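Local structure of putative Oleoyl-[acyl-carrier protein] thioesterase (Lactobacillus plantarum, 2OWN) at residues T161-Y166 with T220-I225. The protein probably hydrolyses the thioester bond of oleoyl and related acyl chains carried on acyl-carrier protein, releasing the free fatty acid. Residues are numbered along the deposited sequence; the frame is centred on the assembly and turned at random.
Sequences TITKPY and TAHANI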
loop_
_atom_site.group_PDB
_atom_site.type_symbol
_atom_site.label_atom_id
_atom_site.label_comp_id
_atom_site.label_asym_id
_atom_site.label_seq_id
_atom_site.Cartn_x
_atom_site.Cartn_y
_atom_site.Cartn_z
ATOM N N THR B 161 -5.234 -23.387 -16.111
ATOM C CA THR B 161 -5.447 -21.978 -15.692
ATOM C C THR B 161 -5.461 -21.860 -14.165
ATOM O O THR B 161 -6.143 -22.647 -13.508
ATOM C CB THR B 161 -6.777 -21.374 -16.249
ATOM O OG1 THR B 161 -6.727 -21.335 -17.680
ATOM C CG2 THR B 161 -7.040 -19.948 -15.710
ATOM N N ILE B 162 -4.700 -20.893 -13.638
ATOM C CA ILE B 162 -4.615 -20.614 -12.200
ATOM C C ILE B 162 -5.745 -19.631 -11.944
ATOM O O ILE B 162 -5.769 -18.578 -12.584
ATOM C CB ILE B 162 -3.256 -19.982 -11.775
ATOM C CG1 ILE B 162 -2.070 -20.861 -12.206
ATOM C CG2 ILE B 162 -3.222 -19.745 -10.258
ATOM C CD1 ILE B 162 -0.690 -20.249 -11.908
ATOM N N THR B 163 -6.675 -19.981 -11.047
ATOM C CA THR B 163 -7.821 -19.127 -10.675
ATOM C C THR B 163 -7.848 -18.893 -9.157
ATOM O O THR B 163 -7.699 -19.852 -8.397
ATOM C CB THR B 163 -9.164 -19.715 -11.169
ATOM O OG1 THR B 163 -9.130 -19.832 -12.592
ATOM C CG2 THR B 163 -10.353 -18.822 -10.796
ATOM N N LYS B 164 -7.981 -17.621 -8.744
ATOM C CA LYS B 164 -8.096 -17.205 -7.327
ATOM C C LYS B 164 -9.181 -16.124 -7.160
ATOM O O LYS B 164 -9.223 -15.198 -7.992
ATOM C CB LYS B 164 -6.794 -16.637 -6.746
ATOM C CG LYS B 164 -5.633 -17.608 -6.603
ATOM C CD LYS B 164 -4.528 -16.927 -5.812
ATOM C CE LYS B 164 -3.276 -17.741 -5.667
ATOM N NZ LYS B 164 -2.318 -16.941 -4.853
ATOM N N PRO B 165 -10.065 -16.251 -6.128
ATOM C CA PRO B 165 -11.047 -15.198 -5.880
ATOM C C PRO B 165 -10.428 -14.109 -4.977
ATOM O O PRO B 165 -9.538 -14.404 -4.160
ATOM C CB PRO B 165 -12.170 -15.938 -5.150
ATOM C CG PRO B 165 -11.475 -16.980 -4.374
ATOM C CD PRO B 165 -10.249 -17.361 -5.161
ATOM N N TYR B 166 -10.858 -12.867 -5.180
ATOM C CA TYR B 166 -10.445 -11.704 -4.366
ATOM C C TYR B 166 -11.686 -10.865 -4.079
ATOM O O TYR B 166 -12.537 -10.706 -4.962
ATOM C CB TYR B 166 -9.398 -10.840 -5.055
ATOM C CG TYR B 166 -8.099 -11.539 -5.324
ATOM C CD1 TYR B 166 -7.067 -11.535 -4.362
ATOM C CD2 TYR B 166 -7.876 -12.223 -6.540
ATOM C CE1 TYR B 166 -5.826 -12.195 -4.601
ATOM C CE2 TYR B 166 -6.631 -12.884 -6.793
ATOM C CZ TYR B 166 -5.628 -12.868 -5.822
ATOM O OH TYR B 166 -4.450 -13.503 -6.068
ATOM N N THR B 220 -12.898 -12.491 -9.700
ATOM C CA THR B 220 -12.289 -13.789 -10.009
ATOM C C THR B 220 -11.101 -13.466 -10.921
ATOM O O THR B 220 -11.303 -12.939 -12.019
ATOM C CB THR B 220 -13.290 -14.737 -10.692
ATOM O OG1 THR B 220 -14.459 -14.863 -9.872
ATOM C CG2 THR B 220 -12.680 -16.122 -10.908
ATOM N N ALA B 221 -9.883 -13.744 -10.431
ATOM C CA ALA B 221 -8.626 -13.487 -11.144
ATOM C C ALA B 221 -8.147 -14.783 -11.763
ATOM O O ALA B 221 -8.064 -15.787 -11.057
ATOM C CB ALA B 221 -7.565 -12.940 -10.202
ATOM N N HIS B 222 -7.842 -14.754 -13.061
ATOM C CA HIS B 222 -7.352 -15.916 -13.813
ATOM C C HIS B 222 -5.959 -15.619 -14.365
ATOM O O HIS B 222 -5.656 -14.459 -14.635
ATOM C CB HIS B 222 -8.285 -16.276 -14.960
ATOM C CG HIS B 222 -9.701 -16.516 -14.556
ATOM N ND1 HIS B 222 -10.131 -17.719 -14.042
ATOM C CD2 HIS B 222 -10.797 -15.725 -14.633
ATOM C CE1 HIS B 222 -11.425 -17.648 -13.791
ATOM N NE2 HIS B 222 -11.853 -16.451 -14.146
ATOM N N ALA B 223 -5.124 -16.656 -14.509
ATOM C CA ALA B 223 -3.756 -16.534 -15.061
ATOM C C ALA B 223 -3.255 -17.816 -15.748
ATOM O O ALA B 223 -3.489 -18.920 -15.234
ATOM C CB ALA B 223 -2.755 -16.089 -13.989
ATOM N N ASN B 224 -2.628 -17.640 -16.918
ATOM C CA ASN B 224 -1.999 -18.692 -17.726
ATOM C C ASN B 224 -0.534 -18.344 -17.866
ATOM O O ASN B 224 -0.236 -17.239 -18.318
ATOM C CB ASN B 224 -2.597 -18.779 -19.146
ATOM C CG ASN B 224 -4.012 -19.325 -19.175
ATOM O OD1 ASN B 224 -4.353 -20.235 -18.429
ATOM N ND2 ASN B 224 -4.822 -18.819 -20.101
ATOM N N ILE B 225 0.359 -19.251 -17.467
ATOM C CA ILE B 225 1.811 -19.081 -17.582
ATOM C C ILE B 225 2.094 -19.728 -18.936
ATOM O O ILE B 225 1.920 -20.953 -19.085
ATOM C CB ILE B 225 2.595 -19.757 -16.442
ATOM C CG1 ILE B 225 2.147 -19.205 -15.075
ATOM C CG2 ILE B 225 4.115 -19.563 -16.660
ATOM C CD1 ILE B 225 2.795 -19.896 -13.886
#
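Strands 162-166 and 220-225 run antiparallel, their axes 4.7 Å apart at 159°, and two reciprocal backbone pairs, Ile162 with Ala223 and Lys164 with Ala221, lace them together. The bond from Lys164 N to Ala221 O is nearly straight (169°), whereas that from Ala223 N to Ile162 O is bent to 139°. Between these rungs sits the non-hydrogen-bonded pair Thr163-His222, whose side chains lie alongside each other and point the same way. Thr163 OG1, beside its own backbone N, meets the imidazole at its edge, 2.8 Å from His222 ND1, with the proton on either partner. NE2 of the same ring bonds to Glu241 on the next strand, so both ring nitrogens are engaged and the ring's rotation is fixed; the carboxylate would probably favour a proton on NE2. An alanine in place of His222 would probably cost this polar link across three strands and leave Thr163 OG1 without its ring partner. On this face Thr163 CG2 also touches Thr220 CG2, 3.6 Å away. The opposite face is mostly apolar close to the sheet: Ala221 CB lies 3.5 Å from Tyr166 CE2, at the ring's edge, and the end methyls Ile162 CD1 and Ile225 CD1 touch where the two side chains cross obliquely. Thr191 of helix 184-191 packs over this side, while the Tyr166 hydroxyl bonds to the Asp190 carboxylate and the Lys164 ammonium to that residue's backbone carbonyl. Such an arrangement, an antiparallel sheet wrapped against a helix, is characteristic of the hotdog fold, here at the strand 162-167 flank of the C-terminal acyl-ACP thioesterase domain.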